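Local coordinates for putative metal binding protein (PDB 3CVG) that probably binds a metal ion or other small ligand, as a member of the periplasmic-binding-protein superfamily, though its exact role is not established, at residues Met108-Pro113 with Ala193-Arg198; Asp124-Phe129 with Leu165-Val170; Ala135-Asn140 with Ala175-Tyr180; Phe147-Arg150 with Thr156-Lys159; Leu163-Ser166 with Pro171-Thr174. All blocks are in the same frame, centred on the assembly; numbering follows the deposited sequence.

In the fold
Contact 1 joins residues 108-113 to 193-198 and closes the longest loop. The other four contacts are nested inside it. Contact 2 (124-129 with 165-170) and contact 3 (135-140 with 175-180) both start from helix 125-138, and they cross along the chain. Contact 4 (147-150 with 156-159) is nested within both. It ties strand 147-149 to helix 155-166 near the bound calcium ion. Contact 5 (163-166 with 171-174) follows contact 4 in series and lies within contact 3. It begins on the residues where contact 2 ends. Together they tie strand 100-111 and helices 125-138, 155-166 and 187-196 into one region of the binding-protein fold.

Contact 1. Residues Met108-Pro113 with Ala193-Arg198; sequences MLIGPP and AAILLR
Pro112 packs on the backbone of Arg198, where helix 187-196 ends in a Schellman motif. Both segments belong to a domain of the periplasmic-binding-protein superfamily. CB, CG and CD of the proline do the touching. Its CG lies 3.6 Å from Arg198 O, and Pro112 CB lies 3.9 Å from Arg198 CB. A second, thinner contact is purely apolar. Ile110 CD1 comes within 4.4 Å of Ile195 CG1. No hydrogen bond joins the two segments, so they meet by packing. Arg198 contributes the base of its side chain and its backbone. With chi1 at -65° the chain leaves Pro112 already beyond CB, and the guanidinium ends far from it.

Further out, strand 100-111 is held by backbone hydrogen bonds to strands 200-204 and 220-224. Thr201 touches both Ile110 and Ala194, so it links the strand side of the contact to the helix side. Tyr222 OH is hydrogen-bonded to Pro112 O and helps to position the loop after the strand. Ala193 and Ala194 also rest on Leu148 of strand 147-149. The helix end is set by its own backbone bonds. Leu197 N reaches Ala193 O at 2.9 Å. Arg198 then takes a positive phi of 62°, and its N bonds back to Ile195 O at 3.2 Å.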
# COMPACT_ATOMS: atom_id res chain seq x y z
N MSE A 108 0.45 2.46 9.10
CA MSE A 108 0.62 3.03 10.43
C MSE A 108 -0.71 3.51 11.00
O MSE A 108 -1.60 3.93 10.25
CB MSE A 108 1.65 4.18 10.45
CG MSE A 108 1.77 5.03 9.18
SE MSE A 108 3.29 6.31 9.28
CE MSE A 108 2.48 7.69 10.37
N LEU A 109 -0.85 3.39 12.31
CA LEU A 109 -2.05 3.87 13.00
C LEU A 109 -1.65 5.19 13.62
O LEU A 109 -0.69 5.25 14.40
CB LEU A 109 -2.48 2.90 14.10
CG LEU A 109 -3.67 3.39 14.94
CD1 LEU A 109 -4.93 3.49 14.06
CD2 LEU A 109 -3.89 2.44 16.10
N ILE A 110 -2.34 6.26 13.24
CA ILE A 110 -2.02 7.57 13.78
C ILE A 110 -3.29 8.15 14.41
O ILE A 110 -4.40 7.72 14.11
CB ILE A 110 -1.48 8.50 12.67
CG1 ILE A 110 -2.57 8.82 11.64
CG2 ILE A 110 -0.31 7.82 11.95
CD1 ILE A 110 -3.41 10.03 12.00
N GLY A 111 -3.11 9.11 15.32
CA GLY A 111 -4.26 9.72 15.97
C GLY A 111 -3.89 11.07 16.56
O GLY A 111 -2.73 11.49 16.49
N PRO A 112 -4.86 11.80 17.14
CA PRO A 112 -4.59 13.11 17.72
C PRO A 112 -3.73 13.07 18.98
O PRO A 112 -3.72 12.09 19.72
CB PRO A 112 -5.99 13.66 17.99
CG PRO A 112 -6.74 12.43 18.38
CD PRO A 112 -6.27 11.40 17.36
N PRO A 113 -2.98 14.16 19.24
CA PRO A 113 -2.11 14.26 20.42
C PRO A 113 -2.89 14.06 21.73
O PRO A 113 -2.34 13.57 22.70
CB PRO A 113 -1.54 15.67 20.30
CG PRO A 113 -1.45 15.86 18.83
CD PRO A 113 -2.76 15.29 18.33
N ALA A 193 -7.50 14.97 6.51
CA ALA A 193 -8.81 15.07 7.15
C ALA A 193 -8.79 14.48 8.55
O ALA A 193 -9.34 15.07 9.48
CB ALA A 193 -9.87 14.37 6.30
N ALA A 194 -8.17 13.31 8.71
CA ALA A 194 -8.11 12.66 10.02
C ALA A 194 -7.41 13.56 11.04
O ALA A 194 -7.83 13.64 12.20
CB ALA A 194 -7.35 11.34 9.92
N ILE A 195 -6.35 14.21 10.60
CA ILE A 195 -5.58 15.09 11.46
C ILE A 195 -6.38 16.33 11.84
O ILE A 195 -6.45 16.68 13.01
CB ILE A 195 -4.26 15.48 10.78
CG1 ILE A 195 -3.37 14.24 10.65
CG2 ILE A 195 -3.53 16.56 11.58
CD1 ILE A 195 -2.23 14.41 9.65
N LEU A 196 -7.00 16.96 10.85
CA LEU A 196 -7.79 18.16 11.08
C LEU A 196 -9.00 17.88 11.97
O LEU A 196 -9.40 18.72 12.77
CB LEU A 196 -8.29 18.75 9.75
CG LEU A 196 -7.28 19.38 8.80
CD1 LEU A 196 -7.98 19.87 7.54
CD2 LEU A 196 -6.57 20.53 9.49
N LEU A 197 -9.58 16.69 11.82
CA LEU A 197 -10.76 16.32 12.58
C LEU A 197 -10.44 15.65 13.91
O LEU A 197 -11.35 15.33 14.67
CB LEU A 197 -11.62 15.37 11.75
CG LEU A 197 -12.14 15.90 10.42
CD1 LEU A 197 -12.55 14.73 9.55
CD2 LEU A 197 -13.32 16.86 10.66
N ARG A 198 -9.15 15.44 14.18
CA ARG A 198 -8.72 14.78 15.41
C ARG A 198 -9.25 13.35 15.51
O ARG A 198 -9.83 12.96 16.52
CB ARG A 198 -9.15 15.58 16.64
CG ARG A 198 -8.49 16.95 16.74
CD ARG A 198 -8.92 17.67 18.01
NE ARG A 198 -10.32 18.08 17.95
CZ ARG A 198 -11.03 18.48 18.99
NH1 ARG A 198 -10.48 18.54 20.20
NH2 ARG A 198 -12.30 18.83 18.82

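Contact 2. Residues Asp124-Phe129 with Leu165-Val170; sequences DIADMF and LSIGQV
A Schellman motif closes helix 155-166 and presents Ile167 to Ala126 and Phe129 in the first turns of helix 125-138. Ile167 carries its side of the contact with two separate methyl groups. CG2 lies over the backbone of Ala126, with Ile167 CG2 3.4 Å from Ala126 O. The same methyl is 4.1 Å from Ala126 CB. The other methyl, CD1, reaches one turn further along, 3.6 Å from Phe129 C and 3.9 Å from Phe129 CB. The torsions explain this spread. A chi1 of 62° folds CG1 in over the isoleucine's own backbone, and CD1 then extends away from CA. Ala126 and Phe129 are three residues apart, so they offer neighbouring positions on one side of their helix.

Phe129 turns only its base to Ile167. Its ring leads away into the interior and meets the Trp164 ring edge-to-face. Ile167 and Ala126 are partly exposed, so the contact runs from buried to more open ground.

The start of helix 125-138 is capped by Asp124. Its OD1 accepts from Ala126 N at 2.7 Å, using the anti lone pair, with an N-H...O angle of 158°. At the other helix, Gly168 N bonds to Leu165 O and Gln169 N to Trp164 O. Gly168, with positive phi, is the C-prime residue. This bond pair is the signature of a Schellman motif.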
# COMPACT_ATOMS: atom_id res chain seq x y z
N ASP A 124 -0.29 -4.17 21.51
CA ASP A 124 -0.36 -4.84 20.21
C ASP A 124 -1.42 -4.06 19.41
O ASP A 124 -2.33 -3.48 20.00
CB ASP A 124 -0.81 -6.30 20.39
CG ASP A 124 -0.98 -7.03 19.06
OD1 ASP A 124 -1.92 -6.69 18.30
OD2 ASP A 124 -0.19 -7.96 18.77
N ILE A 125 -1.29 -4.04 18.09
CA ILE A 125 -2.23 -3.30 17.25
C ILE A 125 -3.68 -3.73 17.51
O ILE A 125 -4.59 -2.89 17.53
CB ILE A 125 -1.87 -3.44 15.74
CG1 ILE A 125 -2.81 -2.57 14.89
CG2 ILE A 125 -1.96 -4.88 15.29
CD1 ILE A 125 -2.72 -1.09 15.19
N ALA A 126 -3.90 -5.03 17.71
CA ALA A 126 -5.25 -5.54 17.96
C ALA A 126 -5.82 -4.95 19.25
O ALA A 126 -6.98 -4.57 19.30
CB ALA A 126 -5.23 -7.06 18.03
N ASP A 127 -4.99 -4.86 20.29
CA ASP A 127 -5.46 -4.31 21.55
C ASP A 127 -5.72 -2.81 21.42
O ASP A 127 -6.53 -2.25 22.16
CB ASP A 127 -4.44 -4.60 22.66
CG ASP A 127 -4.24 -6.09 22.89
OD1 ASP A 127 -5.25 -6.83 22.92
OD2 ASP A 127 -3.08 -6.54 23.03
N MSE A 128 -5.05 -2.15 20.48
CA MSE A 128 -5.28 -0.73 20.27
C MSE A 128 -6.66 -0.56 19.66
O MSE A 128 -7.42 0.32 20.05
CB MSE A 128 -4.22 -0.13 19.33
CG MSE A 128 -2.91 0.20 20.04
SE MSE A 128 -1.57 0.91 18.87
CE MSE A 128 -0.58 -0.71 18.57
N PHE A 129 -6.99 -1.43 18.71
CA PHE A 129 -8.30 -1.39 18.08
C PHE A 129 -9.39 -1.70 19.10
O PHE A 129 -10.43 -1.06 19.10
CB PHE A 129 -8.35 -2.37 16.90
CG PHE A 129 -7.91 -1.76 15.60
CD1 PHE A 129 -6.58 -1.40 15.41
CD2 PHE A 129 -8.84 -1.47 14.60
CE1 PHE A 129 -6.18 -0.74 14.24
CE2 PHE A 129 -8.44 -0.80 13.43
CZ PHE A 129 -7.12 -0.44 13.26
N LEU A 165 -12.31 -6.55 12.19
CA LEU A 165 -12.83 -7.92 12.24
C LEU A 165 -11.98 -8.80 13.15
O LEU A 165 -12.52 -9.68 13.81
CB LEU A 165 -12.89 -8.53 10.84
CG LEU A 165 -13.90 -7.93 9.84
CD1 LEU A 165 -13.83 -8.70 8.55
CD2 LEU A 165 -15.32 -8.00 10.40
N SER A 166 -10.67 -8.55 13.20
CA SER A 166 -9.76 -9.36 14.03
C SER A 166 -10.14 -9.30 15.52
O SER A 166 -9.81 -10.22 16.28
CB SER A 166 -8.30 -8.91 13.86
OG SER A 166 -8.05 -7.66 14.50
N ILE A 167 -10.82 -8.24 15.93
CA ILE A 167 -11.25 -8.14 17.32
C ILE A 167 -12.76 -8.36 17.47
O ILE A 167 -13.36 -7.98 18.47
CB ILE A 167 -10.87 -6.79 17.96
CG1 ILE A 167 -11.55 -5.64 17.22
CG2 ILE A 167 -9.34 -6.63 17.97
CD1 ILE A 167 -11.51 -4.34 17.98
N GLY A 168 -13.37 -8.98 16.45
CA GLY A 168 -14.79 -9.28 16.48
C GLY A 168 -15.77 -8.13 16.29
O GLY A 168 -16.92 -8.24 16.72
N GLN A 169 -15.34 -7.05 15.64
CA GLN A 169 -16.22 -5.91 15.42
C GLN A 169 -16.50 -5.66 13.94
O GLN A 169 -15.64 -5.91 13.08
CB GLN A 169 -15.61 -4.63 16.01
CG GLN A 169 -15.30 -4.69 17.50
CD GLN A 169 -16.51 -4.99 18.35
OE1 GLN A 169 -17.61 -4.53 18.06
NE2 GLN A 169 -16.31 -5.75 19.42
N VAL A 170 -17.71 -5.18 13.64
CA VAL A 170 -18.11 -4.86 12.27
C VAL A 170 -18.75 -3.47 12.35
O VAL A 170 -19.98 -3.34 12.32
CB VAL A 170 -19.15 -5.86 11.71
CG1 VAL A 170 -19.26 -5.69 10.19
CG2 VAL A 170 -18.75 -7.31 12.06

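Contact 3. Residues Ala135-Asn140 with Ala175-Tyr180; sequences AAEAGN and AYSTWY
Hydrogen bonding links Glu137, near the C-terminal end of helix 125-138, to the edge of the Trp179 indole, in the loop between helix 155-166 and strand 180-182. Trp179 NE1 donates to Glu137 OE2 at 2.8 Å, and the bond is nearly straight at 171°. The oxygen lies close to the ring plane and uses its anti lone pair. The carboxylate is turned 63° out of the ring plane. A bend at chi2 (-67°) curls the glutamate chain back to this position. A water donates to Glu137 OE2 at 2.6 Å and is hydrogen-bonded to Ser177 OG at 2.7 Å.

Apolar packing holds the two faces of the same ring. Ala136 CB makes a CH-pi contact, 3.4 Å from the centroid of the Trp179 five-membered ring. Ser177 CB lies on the opposite face, 3.5 Å above the plane.

Backbone bonding shapes the loop. Ser177 to Tyr180 form a type I beta turn, with Tyr180 N bonded to Ser177 O. A side-chain bond runs from Tyr176 OH to Tyr180 O at 2.7 Å.

Chemically, the buried indole has its N-H satisfied and its rotation limited by one carboxylate oxygen. That oxygen takes two donors, which would probably stabilise a negative charge on Glu137.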
# COMPACT_ATOMS: atom_id res chain seq x y z
N ALA A 135 -13.71 2.87 23.85
CA ALA A 135 -13.70 4.30 24.15
C ALA A 135 -14.66 5.04 23.22
O ALA A 135 -15.30 6.01 23.61
CB ALA A 135 -12.29 4.87 24.00
N ALA A 136 -14.76 4.58 21.98
CA ALA A 136 -15.67 5.23 21.04
C ALA A 136 -17.10 4.92 21.47
O ALA A 136 -17.97 5.79 21.44
CB ALA A 136 -15.41 4.71 19.62
N GLU A 137 -17.33 3.68 21.89
CA GLU A 137 -18.66 3.29 22.35
C GLU A 137 -19.06 4.08 23.60
O GLU A 137 -20.22 4.42 23.76
CB GLU A 137 -18.68 1.79 22.62
CG GLU A 137 -18.75 0.98 21.35
CD GLU A 137 -20.07 1.18 20.63
OE1 GLU A 137 -21.10 0.76 21.18
OE2 GLU A 137 -20.07 1.78 19.53
N ALA A 138 -18.09 4.38 24.46
CA ALA A 138 -18.37 5.17 25.67
C ALA A 138 -18.75 6.60 25.27
O ALA A 138 -19.54 7.26 25.95
CB ALA A 138 -17.15 5.19 26.58
N GLY A 139 -18.18 7.06 24.16
CA GLY A 139 -18.46 8.38 23.63
C GLY A 139 -18.42 9.56 24.59
O GLY A 139 -19.02 10.60 24.32
N ASN A 140 -17.71 9.40 25.71
CA ASN A 140 -17.61 10.45 26.71
C ASN A 140 -16.17 10.90 26.92
O ASN A 140 -15.68 10.98 28.05
CB ASN A 140 -18.17 9.94 28.04
CG ASN A 140 -17.45 8.70 28.52
OD1 ASN A 140 -16.88 7.96 27.71
ND2 ASN A 140 -17.48 8.46 29.82
N ALA A 175 -26.42 -1.26 13.09
CA ALA A 175 -26.32 -0.92 14.46
C ALA A 175 -25.02 -0.22 14.01
O ALA A 175 -23.96 -0.44 14.56
CB ALA A 175 -26.04 -2.14 15.32
N TYR A 176 -25.13 0.54 12.92
CA TYR A 176 -23.97 1.25 12.36
C TYR A 176 -23.25 2.07 13.42
O TYR A 176 -23.88 2.86 14.14
CB TYR A 176 -24.39 2.19 11.22
CG TYR A 176 -23.20 2.84 10.52
CD1 TYR A 176 -22.57 2.19 9.45
CD2 TYR A 176 -22.66 4.05 10.97
CE1 TYR A 176 -21.42 2.73 8.85
CE2 TYR A 176 -21.50 4.60 10.38
CZ TYR A 176 -20.89 3.92 9.33
OH TYR A 176 -19.72 4.41 8.77
N SER A 177 -21.93 1.89 13.52
CA SER A 177 -21.12 2.63 14.48
C SER A 177 -20.85 4.01 13.90
O SER A 177 -20.02 4.17 12.98
CB SER A 177 -19.81 1.88 14.74
OG SER A 177 -20.06 0.56 15.21
N THR A 178 -21.53 5.02 14.44
CA THR A 178 -21.40 6.37 13.93
C THR A 178 -20.02 6.99 14.05
O THR A 178 -19.73 7.96 13.33
CB THR A 178 -22.47 7.33 14.58
OG1 THR A 178 -22.27 7.42 15.99
CG2 THR A 178 -23.87 6.81 14.30
N TRP A 179 -19.19 6.46 14.94
CA TRP A 179 -17.81 6.95 15.08
C TRP A 179 -16.91 6.40 13.95
O TRP A 179 -15.75 6.82 13.81
CB TRP A 179 -17.24 6.54 16.44
CG TRP A 179 -17.49 5.11 16.83
CD1 TRP A 179 -18.51 4.64 17.60
CD2 TRP A 179 -16.69 3.97 16.50
NE1 TRP A 179 -18.40 3.28 17.78
CE2 TRP A 179 -17.29 2.84 17.11
CE3 TRP A 179 -15.53 3.78 15.74
CZ2 TRP A 179 -16.76 1.55 16.99
CZ3 TRP A 179 -15.00 2.50 15.62
CH2 TRP A 179 -15.62 1.40 16.24
N TYR A 180 -17.43 5.46 13.17
CA TYR A 180 -16.69 4.88 12.04
C TYR A 180 -16.98 5.86 10.91
O TYR A 180 -18.03 5.81 10.26
CB TYR A 180 -17.22 3.48 11.71
CG TYR A 180 -16.39 2.73 10.68
CD1 TYR A 180 -15.10 2.25 10.99
CD2 TYR A 180 -16.89 2.46 9.41
CE1 TYR A 180 -14.35 1.53 10.05
CE2 TYR A 180 -16.15 1.75 8.47
CZ TYR A 180 -14.88 1.28 8.79
OH TYR A 180 -14.16 0.56 7.85
O HOH W 1 -21.22 0.36 17.63

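Contact 4. Residues Phe147-Arg150 with Thr156-Lys159; sequences FLSR and TNIK
Arg150 and Thr156 form the closer part of this contact, at the junction of strand 147-149 with helix 155-166. Arg150 NH1 lies 3.2 Å from Thr156 OG1, but the angle is too poor for a hydrogen bond. The same nitrogen is 3.4 Å from Thr156 CB. The hydroxyl sits at the edge of the guanidinium, near its plane, and the two side chains cross at about a right angle. A bend at chi3 (53°) brings the arginine end round to the helix. Its charge is met elsewhere, by a salt bridge from NH2 to Asp152 OD2. NE is hydrogen-bonded to Thr185 O, which further fixes the group.

Thr156 is buried, and its side chain comes within about 3 Å of the bound calcium ion at the nearest approach. The contact therefore borders the ion site.

The looser part lies between buried Ser149 and Asn157, and Asn157 is partly exposed. Their side chains are neighbours without a bond. Ser149 OG is instead hydrogen-bonded to Glu160 OE2 and Tyr180 OH.

Strand 147-149, helix 155-166 and strand 180-182 make a beta-alpha-beta unit, and the two strands run parallel. Thr156 also packs on Ile202 of strand 200-204 and Phe107 of strand 100-111. On the strand side, Arg150 touches Pro187 and Ala190 of helix 187-196.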
# COMPACT_ATOMS: atom_id res chain seq x y z
N PHE A 147 -12.82 7.04 14.13
CA PHE A 147 -11.86 6.38 13.24
C PHE A 147 -12.22 6.67 11.79
O PHE A 147 -13.35 6.40 11.37
CB PHE A 147 -11.89 4.86 13.46
CG PHE A 147 -10.92 4.12 12.61
CD1 PHE A 147 -9.61 3.92 13.03
CD2 PHE A 147 -11.29 3.65 11.35
CE1 PHE A 147 -8.69 3.28 12.22
CE2 PHE A 147 -10.37 3.00 10.53
CZ PHE A 147 -9.07 2.82 10.97
N LEU A 148 -11.26 7.20 11.02
CA LEU A 148 -11.50 7.53 9.62
C LEU A 148 -11.17 6.40 8.65
O LEU A 148 -10.03 5.91 8.59
CB LEU A 148 -10.72 8.79 9.21
CG LEU A 148 -11.07 9.47 7.87
CD1 LEU A 148 -10.72 10.94 7.95
CD2 LEU A 148 -10.35 8.81 6.68
N SER A 149 -12.17 5.99 7.89
CA SER A 149 -12.02 4.93 6.90
C SER A 149 -12.21 5.50 5.50
O SER A 149 -13.18 6.23 5.24
CB SER A 149 -13.04 3.81 7.16
OG SER A 149 -13.14 2.93 6.05
N ARG A 150 -11.29 5.18 4.59
CA ARG A 150 -11.42 5.64 3.22
C ARG A 150 -12.58 4.92 2.51
O ARG A 150 -13.06 5.39 1.47
CB ARG A 150 -10.10 5.44 2.48
CG ARG A 150 -9.06 6.51 2.86
CD ARG A 150 -7.69 6.20 2.30
NE ARG A 150 -7.73 5.97 0.86
CZ ARG A 150 -6.86 5.21 0.20
NH1 ARG A 150 -5.87 4.62 0.86
NH2 ARG A 150 -6.99 5.04 -1.10
N THR A 156 -5.56 0.05 1.97
CA THR A 156 -5.72 0.65 3.29
C THR A 156 -7.08 0.26 3.90
O THR A 156 -7.16 -0.16 5.05
CB THR A 156 -5.61 2.19 3.21
OG1 THR A 156 -4.31 2.54 2.72
CG2 THR A 156 -5.81 2.83 4.57
N ASN A 157 -8.15 0.39 3.11
CA ASN A 157 -9.48 0.02 3.58
C ASN A 157 -9.50 -1.45 3.98
O ASN A 157 -10.00 -1.81 5.04
CB ASN A 157 -10.51 0.30 2.47
CG ASN A 157 -11.94 -0.11 2.86
OD1 ASN A 157 -12.34 -0.08 4.03
ND2 ASN A 157 -12.72 -0.45 1.86
N ILE A 158 -8.95 -2.31 3.13
CA ILE A 158 -8.90 -3.74 3.43
C ILE A 158 -8.22 -3.95 4.79
O ILE A 158 -8.72 -4.67 5.65
CB ILE A 158 -8.10 -4.50 2.32
CG1 ILE A 158 -8.94 -4.60 1.04
CG2 ILE A 158 -7.69 -5.90 2.82
CD1 ILE A 158 -8.11 -4.93 -0.21
N LYS A 159 -7.10 -3.26 4.99
CA LYS A 159 -6.32 -3.38 6.21
C LYS A 159 -7.09 -3.02 7.48
O LYS A 159 -7.13 -3.81 8.43
CB LYS A 159 -5.09 -2.49 6.12
CG LYS A 159 -4.35 -2.35 7.43
CD LYS A 159 -3.24 -3.37 7.58
CE LYS A 159 -3.72 -4.79 7.57
NZ LYS A 159 -2.89 -5.59 6.61

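Contact 5. Residues Leu163-Ser166 with Pro171-Thr174; sequences LWLS and PWAT
Trp164 has Pro171 CG over one face of its indole. Pro171 CG lies 3.8 Å from Trp164 CG, offset toward the rim of the ring. It makes a CH-pi contact, 4.0 Å from the centroid of the Trp164 five-membered ring and 22° off the normal. Pro171 CD lies beside the base of the side chain, 3.9 Å from Trp164 CB.

Trp172 meets the helix through the six-membered part of its own indole. Its CZ2 is 4.0 Å from Leu165 CD2, and its CH2 is 4.1 Å from Leu165 CG. The leucine and the indole cross at about a right angle. Trp172 CZ3 also approaches Trp164 CB, at 4.3 Å. A chi1 of 52° tucks the Trp172 indole back over its own backbone, toward the helix.

Trp164 is a hub for aromatic packing. Its ring also meets Phe147 edge-to-face, and the rings of Trp179 and Tyr180. Tyr180 touches Pro171 as well.

No hydrogen bond crosses between the two segments. Residues 171-172 therefore meet the last turn of the helix by apolar contact, with the CG methylene of Pro171 facing the pi electrons of Trp164.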
# COMPACT_ATOMS: atom_id res chain seq x y z
N LEU A 163 -8.45 -5.34 10.49
CA LEU A 163 -8.12 -5.13 11.90
C LEU A 163 -9.37 -5.11 12.79
O LEU A 163 -9.39 -5.72 13.85
CB LEU A 163 -7.31 -3.82 12.05
CG LEU A 163 -5.91 -3.92 11.43
CD1 LEU A 163 -5.25 -2.56 11.42
CD2 LEU A 163 -5.09 -4.92 12.23
N TRP A 164 -10.42 -4.43 12.35
CA TRP A 164 -11.67 -4.41 13.13
C TRP A 164 -12.24 -5.82 13.29
O TRP A 164 -12.61 -6.24 14.40
CB TRP A 164 -12.71 -3.50 12.45
CG TRP A 164 -12.37 -2.04 12.59
CD1 TRP A 164 -12.05 -1.17 11.59
CD2 TRP A 164 -12.25 -1.31 13.82
NE1 TRP A 164 -11.75 0.07 12.12
CE2 TRP A 164 -11.86 0.01 13.48
CE3 TRP A 164 -12.44 -1.63 15.16
CZ2 TRP A 164 -11.66 1.00 14.45
CZ3 TRP A 164 -12.23 -0.65 16.13
CH2 TRP A 164 -11.84 0.65 15.76
N LEU A 165 -12.31 -6.55 12.19
CA LEU A 165 -12.83 -7.92 12.24
C LEU A 165 -11.98 -8.80 13.15
O LEU A 165 -12.52 -9.68 13.81
CB LEU A 165 -12.89 -8.53 10.84
CG LEU A 165 -13.90 -7.93 9.84
CD1 LEU A 165 -13.83 -8.70 8.55
CD2 LEU A 165 -15.32 -8.00 10.40
N SER A 166 -10.67 -8.55 13.20
CA SER A 166 -9.76 -9.36 14.03
C SER A 166 -10.14 -9.30 15.52
O SER A 166 -9.81 -10.22 16.28
CB SER A 166 -8.30 -8.91 13.86
OG SER A 166 -8.05 -7.66 14.50
N PRO A 171 -17.93 -2.42 12.46
CA PRO A 171 -18.39 -1.02 12.57
C PRO A 171 -19.34 -0.53 11.49
O PRO A 171 -20.23 0.28 11.76
CB PRO A 171 -17.08 -0.22 12.56
CG PRO A 171 -16.07 -1.19 13.08
CD PRO A 171 -16.46 -2.47 12.41
N TRP A 172 -19.15 -1.00 10.26
CA TRP A 172 -19.99 -0.58 9.13
C TRP A 172 -21.33 -1.29 9.04
O TRP A 172 -22.24 -0.78 8.39
CB TRP A 172 -19.23 -0.79 7.82
CG TRP A 172 -18.68 -2.18 7.68
CD1 TRP A 172 -19.32 -3.26 7.15
CD2 TRP A 172 -17.40 -2.64 8.12
NE1 TRP A 172 -18.51 -4.37 7.24
CE2 TRP A 172 -17.33 -4.02 7.83
CE3 TRP A 172 -16.30 -2.02 8.73
CZ2 TRP A 172 -16.20 -4.79 8.12
CZ3 TRP A 172 -15.17 -2.79 9.03
CH2 TRP A 172 -15.13 -4.16 8.72
N ALA A 173 -21.45 -2.44 9.69
CA ALA A 173 -22.69 -3.23 9.67
C ALA A 173 -23.76 -2.58 10.55
O ALA A 173 -23.43 -1.81 11.46
CB ALA A 173 -22.43 -4.65 10.13
N THR A 174 -25.03 -2.91 10.30
CA THR A 174 -26.10 -2.27 11.06
C THR A 174 -26.01 -2.40 12.53
O THR A 174 -25.68 -3.44 13.11
CB THR A 174 -27.52 -2.62 10.62
OG1 THR A 174 -27.75 -4.03 10.71
CG2 THR A 174 -27.73 -2.11 9.21